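Local coordinates for hydrogenase-specific maturation endopeptidase (Thermococcus kodakarensis, PDB 5IJA), which probably acts as an endopeptidase in the maturation of [NiFe] hydrogenase, at residues L6-E11 and I53-A58. Sequence-based numbering, arbitrary orientation.
Sequences LALGNE and IVIIDA
The carboxylate of Asp-57 has Leu-8 over one face: CB of Leu-8 stands above CG of Asp-57 at 3.9 Å, and Leu-8 CD1 lies above Asp-57 OD2 at 4.1 Å. The two side chains meet at about a right angle. With CG anti to its own backbone N (chi1 -164°), Asp-57 brings that carbon under Leu-8 CB. OD2 accepts a weak hydrogen bond from Phe-90 N in helix 88-103, whereas buried OD1 has no hydrogen-bonding partner in the model. On the same side of the sheet, Ile-55 CG2 touches Leu-8 CD1 (3.8 Å), and Ile-53 CG2 reaches Leu-6 CD1 (3.7 Å). Ala-7 and Ile-56 point to the other side, where helix 18-28 covers them with Leu-20 and Leu-26.

This is the parallel pairing of strands 3-8 and 52-59, inside the five-stranded mixed sheet of an alpha/beta fold; strand 3-8 lies between 33-37 and 52-59, and 111-118 follows on the far side of 52-59. The axes of the segments 6-8 and 53-58 run 14° apart. The evidence is a staggered set of backbone bonds: Leu-6 N to Val-54 O (2.8 Å), Ile-56 N to Leu-6 O (2.9 Å) and Leu-8 N to Ile-56 O (3.0 Å). Beyond Leu-8 direct pairing gives way to a water, which donates to Leu-8 O at 2.7 Å and accepts a weak bond from Ala-58 N. The strand ends at Leu-8; at Gly-9 the backbone stays extended, but at a phi of 133° that would press any CB against Leu-8 O.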
ATOM      1  N   LEU A   6      -0.562   0.113   5.888  1.00 25.31           N
ATOM      2  CA  LEU A   6       0.083   1.343   5.448  1.00 30.49           C
ATOM      3  C   LEU A   6      -0.491   1.754   4.105  1.00 30.55           C
ATOM      4  O   LEU A   6      -0.308   1.052   3.125  1.00 31.15           O
ATOM      5  CB  LEU A   6       1.594   1.162   5.315  1.00 31.03           C
ATOM      6  CG  LEU A   6       2.355   0.658   6.535  1.00 33.95           C
ATOM      7  CD1 LEU A   6       3.851   0.663   6.239  1.00 28.78           C
ATOM      8  CD2 LEU A   6       2.016   1.500   7.752  1.00 26.87           C
ATOM      9  N   ALA A   7      -1.188   2.885   4.063  1.00 29.92           N
ATOM     10  CA  ALA A   7      -1.748   3.362   2.809  1.00 32.85           C
ATOM     11  C   ALA A   7      -0.830   4.405   2.209  1.00 31.67           C
ATOM     12  O   ALA A   7      -0.518   5.397   2.867  1.00 33.67           O
ATOM     13  CB  ALA A   7      -3.138   3.939   3.029  1.00 34.87           C
ATOM     14  N   LEU A   8      -0.430   4.185   0.958  1.00 30.93           N
ATOM     15  CA  LEU A   8       0.509   5.052   0.254  1.00 34.01           C
ATOM     16  C   LEU A   8      -0.205   5.703  -0.903  1.00 36.06           C
ATOM     17  O   LEU A   8      -1.219   5.192  -1.369  1.00 35.98           O
ATOM     18  CB  LEU A   8       1.722   4.280  -0.297  1.00 36.15           C
ATOM     19  CG  LEU A   8       2.467   3.215   0.514  1.00 39.48           C
ATOM     20  CD1 LEU A   8       3.834   2.919  -0.081  1.00 38.70           C
ATOM     21  CD2 LEU A   8       2.589   3.599   1.961  1.00 41.52           C
ATOM     22  N   GLY A   9       0.346   6.813  -1.387  1.00 39.18           N
ATOM     23  CA  GLY A   9      -0.179   7.463  -2.572  1.00 41.72           C
ATOM     24  C   GLY A   9      -0.343   8.964  -2.416  1.00 40.66           C
ATOM     25  O   GLY A   9      -0.028   9.542  -1.376  1.00 38.53           O
ATOM     26  N   ASN A  10      -0.834   9.590  -3.481  1.00 42.03           N
ATOM     27  CA  ASN A  10      -1.125  11.018  -3.502  1.00 38.85           C
ATOM     28  C   ASN A  10      -2.561  11.206  -3.971  1.00 44.68           C
ATOM     29  O   ASN A  10      -2.900  10.897  -5.115  1.00 44.28           O
ATOM     30  CB  ASN A  10      -0.149  11.755  -4.414  1.00 37.52           C
ATOM     31  CG  ASN A  10      -0.381  13.264  -4.437  1.00 42.26           C
ATOM     32  OD1 ASN A  10      -1.251  13.798  -3.733  1.00 42.42           O
ATOM     33  ND2 ASN A  10       0.416  13.958  -5.240  1.00 48.84           N
ATOM     34  N   GLU A  11      -3.399  11.691  -3.071  1.00 39.05           N
ATOM     35  CA  GLU A  11      -4.817  11.807  -3.344  1.00 46.98           C
ATOM     36  C   GLU A  11      -5.134  12.858  -4.408  1.00 50.68           C
ATOM     37  O   GLU A  11      -6.202  12.835  -5.018  1.00 48.39           O
ATOM     38  CB  GLU A  11      -5.558  12.143  -2.062  1.00 44.09           C
ATOM     39  CG  GLU A  11      -7.057  11.975  -2.149  1.00 54.88           C
ATOM     40  CD  GLU A  11      -7.775  12.644  -1.002  1.00 64.87           C
ATOM     41  OE1 GLU A  11      -9.020  12.531  -0.938  1.00 69.62           O
ATOM     42  OE2 GLU A  11      -7.094  13.292  -0.173  1.00 63.16           O
ATOM     43  N   ILE A  53       2.464  -6.375   8.291  1.00 26.28           N
ATOM     44  CA  ILE A  53       2.277  -5.047   7.680  1.00 26.59           C
ATOM     45  C   ILE A  53       1.686  -5.205   6.285  1.00 29.66           C
ATOM     46  O   ILE A  53       2.240  -5.922   5.454  1.00 29.99           O
ATOM     47  CB  ILE A  53       3.605  -4.292   7.548  1.00 28.20           C
ATOM     48  CG1 ILE A  53       4.327  -4.178   8.897  1.00 33.21           C
ATOM     49  CG2 ILE A  53       3.394  -2.915   6.940  1.00 30.58           C
ATOM     50  CD1 ILE A  53       3.578  -3.417   9.931  1.00 36.40           C
ATOM     51  N   VAL A  54       0.589  -4.514   6.004  1.00 26.71           N
ATOM     52  CA  VAL A  54      -0.034  -4.615   4.699  1.00 24.94           C
ATOM     53  C   VAL A  54       0.048  -3.263   4.002  1.00 30.50           C
ATOM     54  O   VAL A  54      -0.607  -2.315   4.423  1.00 28.97           O
ATOM     55  CB  VAL A  54      -1.487  -5.027   4.823  1.00 27.01           C
ATOM     56  CG1 VAL A  54      -2.146  -4.983   3.468  1.00 28.53           C
ATOM     57  CG2 VAL A  54      -1.575  -6.418   5.458  1.00 30.23           C
ATOM     58  N   ILE A  55       0.857  -3.180   2.952  1.00 22.33           N
ATOM     59  CA  ILE A  55       1.057  -1.927   2.215  1.00 27.20           C
ATOM     60  C   ILE A  55       0.093  -1.875   1.045  1.00 28.02           C
ATOM     61  O   ILE A  55      -0.023  -2.841   0.305  1.00 31.53           O
ATOM     62  CB  ILE A  55       2.511  -1.822   1.737  1.00 30.33           C
ATOM     63  CG1 ILE A  55       3.428  -1.736   2.945  1.00 29.77           C
ATOM     64  CG2 ILE A  55       2.729  -0.607   0.836  1.00 32.16           C
ATOM     65  CD1 ILE A  55       4.851  -2.061   2.607  1.00 37.62           C
ATOM     66  N   ILE A  56      -0.619  -0.780   0.889  1.00 25.65           N
ATOM     67  CA  ILE A  56      -1.540  -0.622  -0.211  1.00 26.63           C
ATOM     68  C   ILE A  56      -1.155   0.607  -1.005  1.00 32.74           C
ATOM     69  O   ILE A  56      -1.017   1.655  -0.469  1.00 30.97           O
ATOM     70  CB  ILE A  56      -3.004  -0.503   0.238  1.00 27.53           C
ATOM     71  CG1 ILE A  56      -3.384  -1.587   1.223  1.00 28.83           C
ATOM     72  CG2 ILE A  56      -3.923  -0.602  -0.950  1.00 29.66           C
ATOM     73  CD1 ILE A  56      -4.842  -1.625   1.562  1.00 29.29           C
ATOM     74  N   ASP A  57      -0.980   0.428  -2.299  1.00 29.62           N
ATOM     75  CA  ASP A  57      -0.464   1.455  -3.164  1.00 30.89           C
ATOM     76  C   ASP A  57      -1.053   1.450  -4.562  1.00 36.87           C
ATOM     77  O   ASP A  57      -1.423   0.436  -5.067  1.00 34.32           O
ATOM     78  CB  ASP A  57       1.041   1.289  -3.254  1.00 34.80           C
ATOM     79  CG  ASP A  57       1.743   2.511  -3.802  1.00 43.04           C
ATOM     80  OD1 ASP A  57       1.121   3.547  -3.968  1.00 42.77           O
ATOM     81  OD2 ASP A  57       2.929   2.411  -4.071  1.00 50.88           O
ATOM     82  N   ALA A  58      -1.089   2.623  -5.175  1.00 38.57           N
ATOM     83  CA  ALA A  58      -1.348   2.758  -6.608  1.00 42.42           C
ATOM     84  C   ALA A  58      -0.097   2.388  -7.390  1.00 42.94           C
ATOM     85  O   ALA A  58       1.006   2.767  -7.003  1.00 46.26           O
ATOM     86  CB  ALA A  58      -1.779   4.170  -6.938  1.00 39.20           C
TER
HETATM   87  O   HOH W   1      -2.350   5.253  -3.807  1.00 35.86           O